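PDB 5NTH: putative aminopeptidase from Leishmania major, which probably removes N-terminal amino acids such as leucine from peptides, as a manganese-dependent M17 aminopeptidase, and here binds actinonin next to two manganese ions. Local coordinates for residues Asn292-Gly297 with Asp411-Met416; Val374-Gly379 with Leu395-Tyr400; Ala154-Ala159 with Ser212-Gln217; Pro273-Thr278 with Leu356-Asn361. All coordinates share one frame; numbering follows the deposited sequence.

Interaction 1 of 4, residues Asn292-Gly297 with Asp411-Met416; sequences NIAMVG and DVLIDM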
loop_
_atom_site.group_PDB
_atom_site.type_symbol
_atom_site.label_atom_id
_atom_site.label_comp_id
_atom_site.label_asym_id
_atom_site.label_seq_id
_atom_site.Cartn_x
_atom_site.Cartn_y
_atom_site.Cartn_z
ATOM N N ASN A 292 -25.995 -31.222 -29.861
ATOM C CA ASN A 292 -24.519 -31.222 -29.784
ATOM C C ASN A 292 -24.029 -30.320 -28.668
ATOM O O ASN A 292 -24.608 -29.248 -28.437
ATOM C CB ASN A 292 -23.898 -30.715 -31.075
ATOM C CG ASN A 292 -24.161 -31.631 -32.240
ATOM O OD1 ASN A 292 -24.455 -32.820 -32.061
ATOM N ND2 ASN A 292 -24.037 -31.098 -33.436
ATOM N N ILE A 293 -22.965 -30.747 -27.989
ATOM C CA ILE A 293 -22.487 -30.040 -26.819
ATOM C C ILE A 293 -20.997 -29.851 -26.862
ATOM O O ILE A 293 -20.261 -30.818 -26.925
ATOM C CB ILE A 293 -22.916 -30.768 -25.550
ATOM C CG1 ILE A 293 -24.426 -30.560 -25.375
ATOM C CG2 ILE A 293 -22.222 -30.190 -24.325
ATOM C CD1 ILE A 293 -25.151 -31.728 -24.793
ATOM N N ALA A 294 -20.553 -28.603 -26.828
ATOM C CA ALA A 294 -19.142 -28.316 -26.708
ATOM C C ALA A 294 -18.900 -27.746 -25.332
ATOM O O ALA A 294 -19.723 -27.009 -24.782
ATOM C CB ALA A 294 -18.701 -27.355 -27.770
ATOM N N MET A 295 -17.768 -28.129 -24.767
ATOM C CA MET A 295 -17.351 -27.646 -23.470
ATOM C C MET A 295 -15.952 -27.027 -23.584
ATOM O O MET A 295 -15.145 -27.464 -24.400
ATOM C CB MET A 295 -17.381 -28.800 -22.482
ATOM C CG MET A 295 -18.785 -29.201 -22.055
ATOM S SD MET A 295 -18.813 -30.429 -20.713
ATOM C CE MET A 295 -17.756 -31.724 -21.367
ATOM N N VAL A 296 -15.675 -26.001 -22.784
ATOM C CA VAL A 296 -14.368 -25.315 -22.819
ATOM C C VAL A 296 -13.939 -24.895 -21.426
ATOM O O VAL A 296 -14.724 -24.348 -20.658
ATOM C CB VAL A 296 -14.394 -24.054 -23.703
ATOM C CG1 VAL A 296 -13.000 -23.476 -23.881
ATOM C CG2 VAL A 296 -14.979 -24.357 -25.072
ATOM N N GLY A 297 -12.670 -25.129 -21.116
ATOM C CA GLY A 297 -12.157 -24.851 -19.788
ATOM C C GLY A 297 -10.800 -24.202 -19.756
ATOM O O GLY A 297 -9.924 -24.523 -20.579
ATOM N N ASP A 411 -24.724 -26.915 -30.307
ATOM C CA ASP A 411 -25.972 -26.273 -29.937
ATOM C C ASP A 411 -25.958 -25.686 -28.547
ATOM O O ASP A 411 -26.907 -25.011 -28.146
ATOM C CB ASP A 411 -27.131 -27.257 -30.042
ATOM C CG ASP A 411 -27.192 -27.936 -31.397
ATOM O OD1 ASP A 411 -27.245 -27.217 -32.445
ATOM O OD2 ASP A 411 -27.167 -29.198 -31.388
ATOM N N VAL A 412 -24.894 -25.946 -27.802
ATOM C CA VAL A 412 -24.703 -25.271 -26.515
ATOM C C VAL A 412 -23.230 -25.282 -26.159
ATOM O O VAL A 412 -22.540 -26.265 -26.377
ATOM C CB VAL A 412 -25.626 -25.876 -25.426
ATOM C CG1 VAL A 412 -25.583 -27.380 -25.500
ATOM C CG2 VAL A 412 -25.301 -25.393 -24.018
ATOM N N LEU A 413 -22.751 -24.142 -25.676
ATOM C CA LEU A 413 -21.375 -24.024 -25.257
ATOM C C LEU A 413 -21.269 -23.730 -23.774
ATOM O O LEU A 413 -21.785 -22.715 -23.295
ATOM C CB LEU A 413 -20.650 -22.950 -26.041
ATOM C CG LEU A 413 -19.156 -23.189 -25.851
ATOM C CD1 LEU A 413 -18.437 -23.145 -27.178
ATOM C CD2 LEU A 413 -18.571 -22.234 -24.817
ATOM N N ILE A 414 -20.564 -24.619 -23.073
ATOM C CA ILE A 414 -20.320 -24.465 -21.651
ATOM C C ILE A 414 -18.883 -24.061 -21.407
ATOM O O ILE A 414 -17.965 -24.839 -21.676
ATOM C CB ILE A 414 -20.563 -25.758 -20.870
ATOM C CG1 ILE A 414 -21.953 -26.297 -21.183
ATOM C CG2 ILE A 414 -20.395 -25.486 -19.382
ATOM C CD1 ILE A 414 -22.261 -27.583 -20.453
ATOM N N ASP A 415 -18.718 -22.867 -20.842
ATOM C CA ASP A 415 -17.404 -22.293 -20.563
ATOM C C ASP A 415 -17.184 -22.361 -19.066
ATOM O O ASP A 415 -18.015 -21.899 -18.276
ATOM C CB ASP A 415 -17.367 -20.838 -21.063
ATOM C CG ASP A 415 -15.949 -20.274 -21.196
ATOM O OD1 ASP A 415 -15.115 -20.903 -21.879
ATOM O OD2 ASP A 415 -15.676 -19.175 -20.647
ATOM N N MET A 416 -16.077 -22.959 -18.663
ATOM C CA MET A 416 -15.815 -23.123 -17.234
ATOM C C MET A 416 -14.409 -22.726 -16.926
ATOM O O MET A 416 -13.482 -23.211 -17.559
ATOM C CB MET A 416 -16.070 -24.554 -16.765
ATOM C CG MET A 416 -16.037 -24.700 -15.261
ATOM S SD MET A 416 -16.239 -26.400 -14.722
ATOM C CE MET A 416 -17.982 -26.657 -14.968
#

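Interaction 2 of 4, residues Val374-Gly379 with Leu395-Tyr400; sequences VVMKSG and LGDGVY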
loop_
_atom_site.group_PDB
_atom_site.type_symbol
_atom_site.label_atom_id
_atom_site.label_comp_id
_atom_site.label_asym_id
_atom_site.label_seq_id
_atom_site.Cartn_x
_atom_site.Cartn_y
_atom_site.Cartn_z
ATOM N N VAL A 374 -3.130 -8.132 -29.672
ATOM C CA VAL A 374 -3.104 -9.507 -30.038
ATOM C C VAL A 374 -4.327 -9.781 -30.908
ATOM O O VAL A 374 -5.412 -9.227 -30.683
ATOM C CB VAL A 374 -2.990 -10.376 -28.770
ATOM C CG1 VAL A 374 -4.270 -10.327 -27.938
ATOM C CG2 VAL A 374 -2.627 -11.798 -29.157
ATOM N N VAL A 375 -4.124 -10.596 -31.935
ATOM C CA VAL A 375 -5.176 -10.952 -32.866
ATOM C C VAL A 375 -5.625 -12.361 -32.569
ATOM O O VAL A 375 -4.916 -13.310 -32.799
ATOM C CB VAL A 375 -4.718 -10.855 -34.321
ATOM C CG1 VAL A 375 -5.931 -10.906 -35.261
ATOM C CG2 VAL A 375 -3.956 -9.558 -34.544
ATOM N N MET A 376 -6.838 -12.472 -32.073
ATOM C CA MET A 376 -7.381 -13.725 -31.648
ATOM C C MET A 376 -7.761 -14.517 -32.905
ATOM O O MET A 376 -7.892 -13.971 -33.981
ATOM C CB MET A 376 -8.640 -13.491 -30.815
ATOM C CG MET A 376 -8.524 -12.517 -29.666
ATOM S SD MET A 376 -7.704 -13.231 -28.265
ATOM C CE MET A 376 -8.892 -14.472 -27.760
ATOM N N LYS A 377 -7.957 -15.807 -32.755
ATOM C CA LYS A 377 -8.464 -16.607 -33.838
ATOM C C LYS A 377 -9.707 -16.059 -34.489
ATOM O O LYS A 377 -9.872 -16.166 -35.694
ATOM C CB LYS A 377 -8.818 -17.995 -33.326
ATOM C CG LYS A 377 -9.190 -18.967 -34.421
ATOM C CD LYS A 377 -8.094 -19.081 -35.469
ATOM C CE LYS A 377 -8.371 -20.240 -36.411
ATOM N NZ LYS A 377 -7.855 -19.942 -37.760
ATOM N N SER A 378 -10.592 -15.485 -33.693
ATOM C CA SER A 378 -11.856 -15.020 -34.201
ATOM C C SER A 378 -11.744 -13.834 -35.118
ATOM O O SER A 378 -12.757 -13.379 -35.641
ATOM C CB SER A 378 -12.742 -14.608 -33.038
ATOM O OG SER A 378 -12.216 -13.445 -32.436
ATOM N N GLY A 379 -10.528 -13.299 -35.262
ATOM C CA GLY A 379 -10.268 -12.057 -36.008
ATOM C C GLY A 379 -10.286 -10.765 -35.186
ATOM O O GLY A 379 -9.705 -9.763 -35.597
ATOM N N LEU A 395 -9.272 -18.528 -23.404
ATOM C CA LEU A 395 -10.594 -19.100 -23.540
ATOM C C LEU A 395 -11.278 -18.573 -24.778
ATOM O O LEU A 395 -12.067 -19.266 -25.400
ATOM C CB LEU A 395 -11.471 -18.743 -22.357
ATOM C CG LEU A 395 -11.324 -19.496 -21.057
ATOM C CD1 LEU A 395 -12.259 -18.858 -20.040
ATOM C CD2 LEU A 395 -11.624 -20.979 -21.215
ATOM N N GLY A 396 -11.011 -17.321 -25.095
ATOM C CA GLY A 396 -11.437 -16.760 -26.337
ATOM C C GLY A 396 -11.024 -17.624 -27.502
ATOM O O GLY A 396 -11.856 -17.933 -28.320
ATOM N N ASP A 397 -9.767 -18.024 -27.608
ATOM C CA ASP A 397 -9.367 -18.907 -28.716
ATOM C C ASP A 397 -10.028 -20.289 -28.544
ATOM O O ASP A 397 -10.306 -20.986 -29.515
ATOM C CB ASP A 397 -7.838 -19.026 -28.845
ATOM C CG ASP A 397 -7.198 -17.838 -29.581
ATOM O OD1 ASP A 397 -7.877 -17.124 -30.339
ATOM O OD2 ASP A 397 -5.993 -17.610 -29.449
ATOM N N GLY A 398 -10.293 -20.683 -27.308
ATOM C CA GLY A 398 -10.889 -21.979 -27.047
ATOM C C GLY A 398 -12.302 -22.084 -27.575
ATOM O O GLY A 398 -12.671 -23.077 -28.214
ATOM N N VAL A 399 -13.105 -21.077 -27.279
ATOM C CA VAL A 399 -14.479 -21.129 -27.676
ATOM C C VAL A 399 -14.586 -20.986 -29.196
ATOM O O VAL A 399 -15.409 -21.673 -29.808
ATOM C CB VAL A 399 -15.356 -20.141 -26.910
ATOM C CG1 VAL A 399 -15.323 -20.480 -25.426
ATOM C CG2 VAL A 399 -14.959 -18.685 -27.176
ATOM N N TYR A 400 -13.722 -20.179 -29.816
ATOM C CA TYR A 400 -13.725 -20.083 -31.267
ATOM C C TYR A 400 -13.398 -21.436 -31.891
ATOM O O TYR A 400 -14.114 -21.919 -32.752
ATOM C CB TYR A 400 -12.798 -18.997 -31.813
ATOM C CG TYR A 400 -12.996 -18.880 -33.292
ATOM C CD1 TYR A 400 -14.021 -18.089 -33.833
ATOM C CD2 TYR A 400 -12.234 -19.660 -34.164
ATOM C CE1 TYR A 400 -14.236 -18.035 -35.220
ATOM C CE2 TYR A 400 -12.438 -19.627 -35.547
ATOM C CZ TYR A 400 -13.435 -18.814 -36.075
ATOM O OH TYR A 400 -13.632 -18.801 -37.426
#

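Interaction 3 of 4, residues Ala154-Ala159 with Ser212-Gln217; sequences AVARAA and SVQLCQ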
loop_
_atom_site.group_PDB
_atom_site.type_symbol
_atom_site.label_atom_id
_atom_site.label_comp_id
_atom_site.label_asym_id
_atom_site.label_seq_id
_atom_site.Cartn_x
_atom_site.Cartn_y
_atom_site.Cartn_z
ATOM N N ALA A 154 -20.717 -35.405 -2.816
ATOM C CA ALA A 154 -20.447 -34.927 -1.431
ATOM C C ALA A 154 -19.477 -35.794 -0.651
ATOM O O ALA A 154 -18.707 -35.307 0.208
ATOM C CB ALA A 154 -21.737 -34.816 -0.644
ATOM N N VAL A 155 -19.524 -37.081 -0.942
ATOM C CA VAL A 155 -18.672 -38.011 -0.265
ATOM C C VAL A 155 -17.346 -38.111 -0.934
ATOM O O VAL A 155 -16.331 -38.064 -0.264
ATOM C CB VAL A 155 -19.301 -39.405 -0.231
ATOM C CG1 VAL A 155 -18.328 -40.421 0.353
ATOM C CG2 VAL A 155 -20.577 -39.373 0.604
ATOM N N ALA A 156 -17.354 -38.294 -2.243
ATOM C CA ALA A 156 -16.118 -38.408 -3.045
ATOM C C ALA A 156 -15.150 -37.276 -2.777
ATOM O O ALA A 156 -13.955 -37.487 -2.586
ATOM C CB ALA A 156 -16.446 -38.416 -4.525
ATOM N N ARG A 157 -15.703 -36.068 -2.730
ATOM C CA ARG A 157 -14.904 -34.860 -2.653
ATOM C C ARG A 157 -14.442 -34.627 -1.240
ATOM O O ARG A 157 -13.611 -33.742 -1.042
ATOM C CB ARG A 157 -15.692 -33.630 -3.144
ATOM C CG ARG A 157 -16.733 -33.134 -2.157
ATOM C CD ARG A 157 -17.457 -31.901 -2.666
ATOM N NE ARG A 157 -18.537 -31.520 -1.751
ATOM C CZ ARG A 157 -19.561 -30.708 -2.032
ATOM N NH1 ARG A 157 -19.662 -30.145 -3.231
ATOM N NH2 ARG A 157 -20.495 -30.446 -1.099
ATOM N N ALA A 158 -15.002 -35.369 -0.274
ATOM C CA ALA A 158 -14.694 -35.181 1.145
ATOM C C ALA A 158 -13.695 -36.206 1.691
ATOM O O ALA A 158 -13.335 -36.171 2.862
ATOM C CB ALA A 158 -15.966 -35.167 1.969
ATOM N N ALA A 159 -13.214 -37.079 0.825
ATOM C CA ALA A 159 -12.264 -38.084 1.228
ATOM C C ALA A 159 -10.925 -37.436 1.364
ATOM O O ALA A 159 -10.671 -36.432 0.724
ATOM C CB ALA A 159 -12.184 -39.179 0.177
ATOM N N SER A 212 -14.306 -39.514 -11.359
ATOM C CA SER A 212 -14.089 -38.241 -12.020
ATOM C C SER A 212 -13.938 -37.063 -11.057
ATOM O O SER A 212 -13.124 -36.189 -11.307
ATOM C CB SER A 212 -15.188 -37.915 -13.058
ATOM O OG SER A 212 -14.842 -38.402 -14.352
ATOM N N VAL A 213 -14.736 -36.986 -10.005
ATOM C CA VAL A 213 -14.582 -35.883 -9.061
ATOM C C VAL A 213 -13.161 -35.956 -8.455
ATOM O O VAL A 213 -12.405 -34.982 -8.450
ATOM C CB VAL A 213 -15.621 -35.948 -7.934
ATOM C CG1 VAL A 213 -15.184 -35.152 -6.724
ATOM C CG2 VAL A 213 -16.961 -35.444 -8.388
ATOM N N GLN A 214 -12.794 -37.124 -7.965
ATOM C CA GLN A 214 -11.467 -37.307 -7.401
ATOM C C GLN A 214 -10.275 -37.182 -8.360
ATOM O O GLN A 214 -9.212 -36.728 -7.936
ATOM C CB GLN A 214 -11.399 -38.633 -6.676
ATOM C CG GLN A 214 -12.047 -38.509 -5.324
ATOM C CD GLN A 214 -12.016 -39.793 -4.576
ATOM O OE1 GLN A 214 -11.546 -40.781 -5.091
ATOM N NE2 GLN A 214 -12.522 -39.787 -3.361
ATOM N N LEU A 215 -10.421 -37.599 -9.613
ATOM C CA LEU A 215 -9.372 -37.327 -10.589
ATOM C C LEU A 215 -9.240 -35.803 -10.712
ATOM O O LEU A 215 -8.152 -35.249 -10.791
ATOM C CB LEU A 215 -9.690 -37.929 -11.947
ATOM C CG LEU A 215 -8.713 -37.561 -13.046
ATOM C CD1 LEU A 215 -7.257 -37.683 -12.623
ATOM C CD2 LEU A 215 -8.947 -38.414 -14.264
ATOM N N CYS A 216 -10.368 -35.127 -10.666
ATOM C CA CYS A 216 -10.366 -33.693 -10.732
ATOM C C CYS A 216 -9.626 -33.068 -9.552
ATOM O O CYS A 216 -8.798 -32.188 -9.754
ATOM C CB CYS A 216 -11.788 -33.172 -10.841
ATOM S SG CYS A 216 -11.785 -31.426 -11.103
ATOM N N GLN A 217 -9.892 -33.527 -8.338
ATOM C CA GLN A 217 -9.145 -33.037 -7.179
ATOM C C GLN A 217 -7.627 -33.294 -7.305
ATOM O O GLN A 217 -6.841 -32.486 -6.840
ATOM C CB GLN A 217 -9.646 -33.653 -5.884
ATOM C CG GLN A 217 -11.081 -33.330 -5.516
ATOM C CD GLN A 217 -11.504 -34.031 -4.220
ATOM O OE1 GLN A 217 -11.588 -35.242 -4.190
ATOM N NE2 GLN A 217 -11.759 -33.269 -3.152
HETATM O O HOH W 1 -10.515 -36.804 -2.133
#

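Interaction 4 of 4, residues Pro273-Thr278 with Leu356-Asn361; sequences PAHLVT and LCLAEN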
loop_
_atom_site.group_PDB
_atom_site.type_symbol
_atom_site.label_atom_id
_atom_site.label_comp_id
_atom_site.label_asym_id
_atom_site.label_seq_id
_atom_site.Cartn_x
_atom_site.Cartn_y
_atom_site.Cartn_z
ATOM N N PRO A 273 5.183 -25.352 -23.428
ATOM C CA PRO A 273 4.351 -24.527 -24.318
ATOM C C PRO A 273 2.825 -24.684 -24.203
ATOM O O PRO A 273 2.327 -25.584 -23.545
ATOM C CB PRO A 273 4.842 -24.923 -25.711
ATOM C CG PRO A 273 5.309 -26.326 -25.547
ATOM C CD PRO A 273 5.774 -26.500 -24.138
ATOM N N ALA A 274 2.117 -23.781 -24.866
ATOM C CA ALA A 274 0.672 -23.799 -24.891
ATOM C C ALA A 274 0.091 -24.949 -25.741
ATOM O O ALA A 274 0.734 -25.428 -26.669
ATOM C CB ALA A 274 0.155 -22.461 -25.389
ATOM N N HIS A 275 -1.117 -25.394 -25.384
ATOM C CA HIS A 275 -1.860 -26.374 -26.175
ATOM C C HIS A 275 -3.330 -26.031 -26.171
ATOM O O HIS A 275 -3.898 -25.714 -25.124
ATOM C CB HIS A 275 -1.831 -27.792 -25.588
ATOM C CG HIS A 275 -0.475 -28.384 -25.396
ATOM N ND1 HIS A 275 0.429 -27.898 -24.477
ATOM C CD2 HIS A 275 0.087 -29.500 -25.923
ATOM C CE1 HIS A 275 1.513 -28.656 -24.493
ATOM N NE2 HIS A 275 1.328 -29.641 -25.355
ATOM N N LEU A 276 -3.955 -26.162 -27.334
ATOM C CA LEU A 276 -5.381 -26.414 -27.368
ATOM C C LEU A 276 -5.562 -27.904 -27.570
ATOM O O LEU A 276 -5.080 -28.480 -28.536
ATOM C CB LEU A 276 -6.083 -25.601 -28.445
ATOM C CG LEU A 276 -6.401 -24.171 -28.006
ATOM C CD1 LEU A 276 -6.851 -23.384 -29.204
ATOM C CD2 LEU A 276 -7.500 -24.119 -26.960
ATOM N N VAL A 277 -6.224 -28.532 -26.619
ATOM C CA VAL A 277 -6.443 -29.948 -26.681
ATOM C C VAL A 277 -7.946 -30.133 -26.631
ATOM O O VAL A 277 -8.600 -29.617 -25.710
ATOM C CB VAL A 277 -5.806 -30.666 -25.491
ATOM C CG1 VAL A 277 -5.959 -32.177 -25.641
ATOM C CG2 VAL A 277 -4.345 -30.274 -25.346
ATOM N N THR A 278 -8.480 -30.856 -27.621
ATOM C CA THR A 278 -9.893 -31.124 -27.693
ATOM C C THR A 278 -10.135 -32.608 -27.891
ATOM O O THR A 278 -9.558 -33.227 -28.789
ATOM C CB THR A 278 -10.571 -30.377 -28.829
ATOM O OG1 THR A 278 -10.538 -28.973 -28.564
ATOM C CG2 THR A 278 -12.041 -30.843 -28.956
ATOM N N LEU A 356 -9.527 -28.131 -23.888
ATOM C CA LEU A 356 -8.669 -27.665 -22.822
ATOM C C LEU A 356 -7.774 -26.563 -23.303
ATOM O O LEU A 356 -6.958 -26.773 -24.209
ATOM C CB LEU A 356 -7.826 -28.810 -22.306
ATOM C CG LEU A 356 -8.708 -29.984 -21.935
ATOM C CD1 LEU A 356 -7.835 -31.166 -21.546
ATOM C CD2 LEU A 356 -9.639 -29.582 -20.799
ATOM N N CYS A 357 -7.912 -25.395 -22.683
ATOM C CA CYS A 357 -7.066 -24.266 -23.049
ATOM C C CYS A 357 -5.837 -24.223 -22.176
ATOM O O CYS A 357 -5.864 -23.581 -21.142
ATOM C CB CYS A 357 -7.837 -22.974 -22.914
ATOM S SG CYS A 357 -9.386 -22.991 -23.823
ATOM N N LEU A 358 -4.760 -24.879 -22.607
ATOM C CA LEU A 358 -3.587 -25.115 -21.754
ATOM C C LEU A 358 -2.487 -24.115 -21.954
ATOM O O LEU A 358 -2.148 -23.841 -23.096
ATOM C CB LEU A 358 -2.990 -26.489 -22.024
ATOM C CG LEU A 358 -3.976 -27.629 -21.871
ATOM C CD1 LEU A 358 -3.250 -28.942 -22.043
ATOM C CD2 LEU A 358 -4.657 -27.582 -20.513
ATOM N N ALA A 359 -1.912 -23.643 -20.835
ATOM C CA ALA A 359 -0.829 -22.656 -20.823
ATOM C C ALA A 359 -0.431 -22.324 -19.408
ATOM O O ALA A 359 -1.273 -22.385 -18.520
ATOM C CB ALA A 359 -1.279 -21.371 -21.493
ATOM N N GLU A 360 0.843 -21.965 -19.201
ATOM C CA GLU A 360 1.249 -21.268 -17.959
ATOM C C GLU A 360 1.384 -19.806 -18.293
ATOM O O GLU A 360 2.000 -19.472 -19.295
ATOM C CB GLU A 360 2.579 -21.754 -17.353
ATOM C CG GLU A 360 3.022 -20.887 -16.150
ATOM C CD GLU A 360 4.179 -21.422 -15.299
ATOM O OE1 GLU A 360 4.416 -22.645 -15.315
ATOM O OE2 GLU A 360 4.846 -20.617 -14.581
ATOM N N ASN A 361 0.801 -18.949 -17.460
ATOM C CA ASN A 361 1.062 -17.505 -17.508
ATOM C C ASN A 361 2.321 -17.154 -16.689
ATOM O O ASN A 361 2.274 -16.966 -15.458
ATOM C CB ASN A 361 -0.142 -16.706 -17.004
ATOM C CG ASN A 361 -0.077 -15.244 -17.419
ATOM O OD1 ASN A 361 0.673 -14.878 -18.324
ATOM N ND2 ASN A 361 -0.861 -14.406 -16.765
#

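Interaction 1 of 4, residues Asn292-Gly297 with Asp411-Met416
Asp411 and Asn292 open a run of pairing that shows how two parallel strands can be joined at their start by a side chain as well as backbone, and further along by backbone bonds. From its CB, 3.6 Å from Asn292 O, the Asp411 side chain turns back beside its own nitrogen (chi1 -53°), which carries CG to within 3.8 Å of Asn292 N. The tip, OD2, accepts a hydrogen bond of 2.8 Å from Asn292 N on its anti side, the donor somewhat out of the carboxylate plane. Asp411 N donates in return to Asn292 O (3.0 Å) from above the carbonyl plane, and Val412 N adds a weak bond to the same oxygen. From Ala294 onward the ladder is regular: Ala294 N reaches Val412 O, Ile414 N reaches Ala294 O, and the bonds from Val296 N to Ile414 O and from Met416 N to Val296 O are each 2.8 Å.

Side chains alternate between the two faces. Met295 CG lies alongside Ile414 CB (4.1 Å) against helix 528-536. On the other face the Val296 and Leu413 side chains cross at an angle, CG2 against CD2, and Asp415, whose OD2 is bonded to His510, packs on helix 391-404. Parallel central strands layered between helices characterise the alpha/beta catalytic domain of M17 aminopeptidases, in which Gly297 leads directly into the manganese ligand Lys298.

Interaction 2 of 4, residues Val374-Gly379 with Leu395-Tyr400
Lys377 N and Asp397 OD1 supply the hydrogen bond of this contact, a helix side chain holding the backbone of a turn. The bond, 2.8 Å long and nearly straight (163°), meets OD1 on the syn side, 22° out of the carboxylate plane. Asp397 OD2 accepts from Ile263 N, so the buried carboxylate joins the Lys377 turn to the first turn of helix 261-267. The lysine end leads away, NZ bonding to Lys258 O and making a cation-pi contact with Tyr260.

Aromatic packing comes from Tyr400, whose ring stands off the helix with CG anti to the backbone nitrogen (chi1 -174°). Ser378 CA makes a CH-pi contact over one ring face, 4.1 Å from the ring centroid, with Lys377 O above that face toward the rim. Ser378 OG turns to His499 instead.

Apolar contact comes from Met376, whose doubly bent chain brings CE to 3.7 Å from Gly396 CA, where no side chain blocks the methyl.

Met376-Gly379 forms a type I turn, closed by a bond from Gly379 N to Met376 O. It connects antiparallel strands 373-375 and 381-383, a beta hairpin of the catalytic domain resting on helix 391-404, which starts just after the manganese ligand Glu390.

Interaction 3 of 4, residues Ala154-Ala159 with Ser212-Gln217
The carboxamides of Gln214 and Gln217, one helical turn apart, turn their NE2 groups to the carbonyls of Ala156 and Arg157. The Gln214 amide is aimed edge-on, with Ala156 O close to its plane and Ala159 CB beyond NE2 at 3.6 Å. The Gln217 amide is tilted: Arg157 O stands 24° out of its plane, while Arg157 CA lies obliquely to one side of the amide plane, nearly equidistant from NE2 (3.6 Å) and OE1 (3.7 Å). The contact is a domain interface, joining the end of helix 148-156, in the macro-like N-terminal domain, to helix 203-221, which packs on catalytic-domain helices 323-341 and 528-536.

It illustrates how side-chain amides can take up carbonyls around a helix end. Gln214 NE2 donates to Ala156 O at 2.8 Å in a nearly straight bond (165°), and Gln217 NE2 to Arg157 O at 2.8 Å in a more bent one (139°). Each nitrogen has a second acceptor, Asn31 OD1 for Gln214 and Ala523 O for Gln217, which should fix both amide rotations.

Apolar contact is slight: Val213 CG1 rests 3.9 Å from Arg157 CB and near Ala156 CB. Past CB, the arginine chain extends away to Ser121 and Gly453 O. Ala156-Ala159 form a type I turn, and a water completes the junction by donating to Ala159 O (2.9 Å) and to Gln217 OE1 (2.8 Å).

Interaction 4 of 4, residues Pro273-Thr278 with Leu356-Asn361
Val277, Leu356, Leu358 and His275 make up the compact part of this strand pairing, on the face where their side chains gather. Val277 and Leu356 stand opposite each other with their CB atoms 4.2 Å apart, and Leu358, paired with His275, also reaches diagonally to Val277. With its CG anti to the carbonyl carbon (chi1 -55°), it brings CD1 to 3.7 Å from Val277 CG2 and 4.0 Å from His275 CB. Helix 229-243 packs on His275 and Leu358 here. Backbone bonds tie the same residues: Val277 N reaches Leu356 O at 3.1 Å, and Leu358 N reaches His275 O at 2.8 Å.

The example shows antiparallel pairing within a mixed sheet. Strand 349-361 of the M17 catalytic domain runs antiparallel to strand 275-282 on one side and parallel to strand 291-300 on the other.

The opposite face is sparser across this pair, with Leu276 CD2 touching Cys357 SG at 3.8 Å near helix 391-404. Toward Ala274 the pairing runs out. His275 N still bonds Leu358 O (3.0 Å), but from above the carbonyl plane; Ala274 CA makes a CA-H...O contact with the same oxygen, and Ala274 CB meets Ala359 CB more loosely at 4.3 Å. Further along strand 349-361, Glu360 forms a salt bridge with Arg369 of a neighbouring subunit, and Asn361 ND2 donates to OD1 of the manganese ligand Asp303.

Overall arrangement
Interactions 1 and 4 share a sheet: strands 291-300 and 349-361 are neighbours, and Gly297 O lies 3.0 Å from Cys357 N, a probable hydrogen bond. Interaction 2 lies against this sheet through helix 391-404: Leu395 and Val399 pack on Asp415 of interaction 1, and Gly398 CA meets Cys357 SG of interaction 4 at 3.7 Å. These three contacts lie near the active site, interaction 2 at a remove: Gly396 is about 13 Å from actinonin. The side chain of Ala359 is about 10 Å from manganese, and that of Asp415 about 12 Å from actinonin. Interaction 3 stands apart at the domain junction, its centre about 22 Å from that of interaction 1.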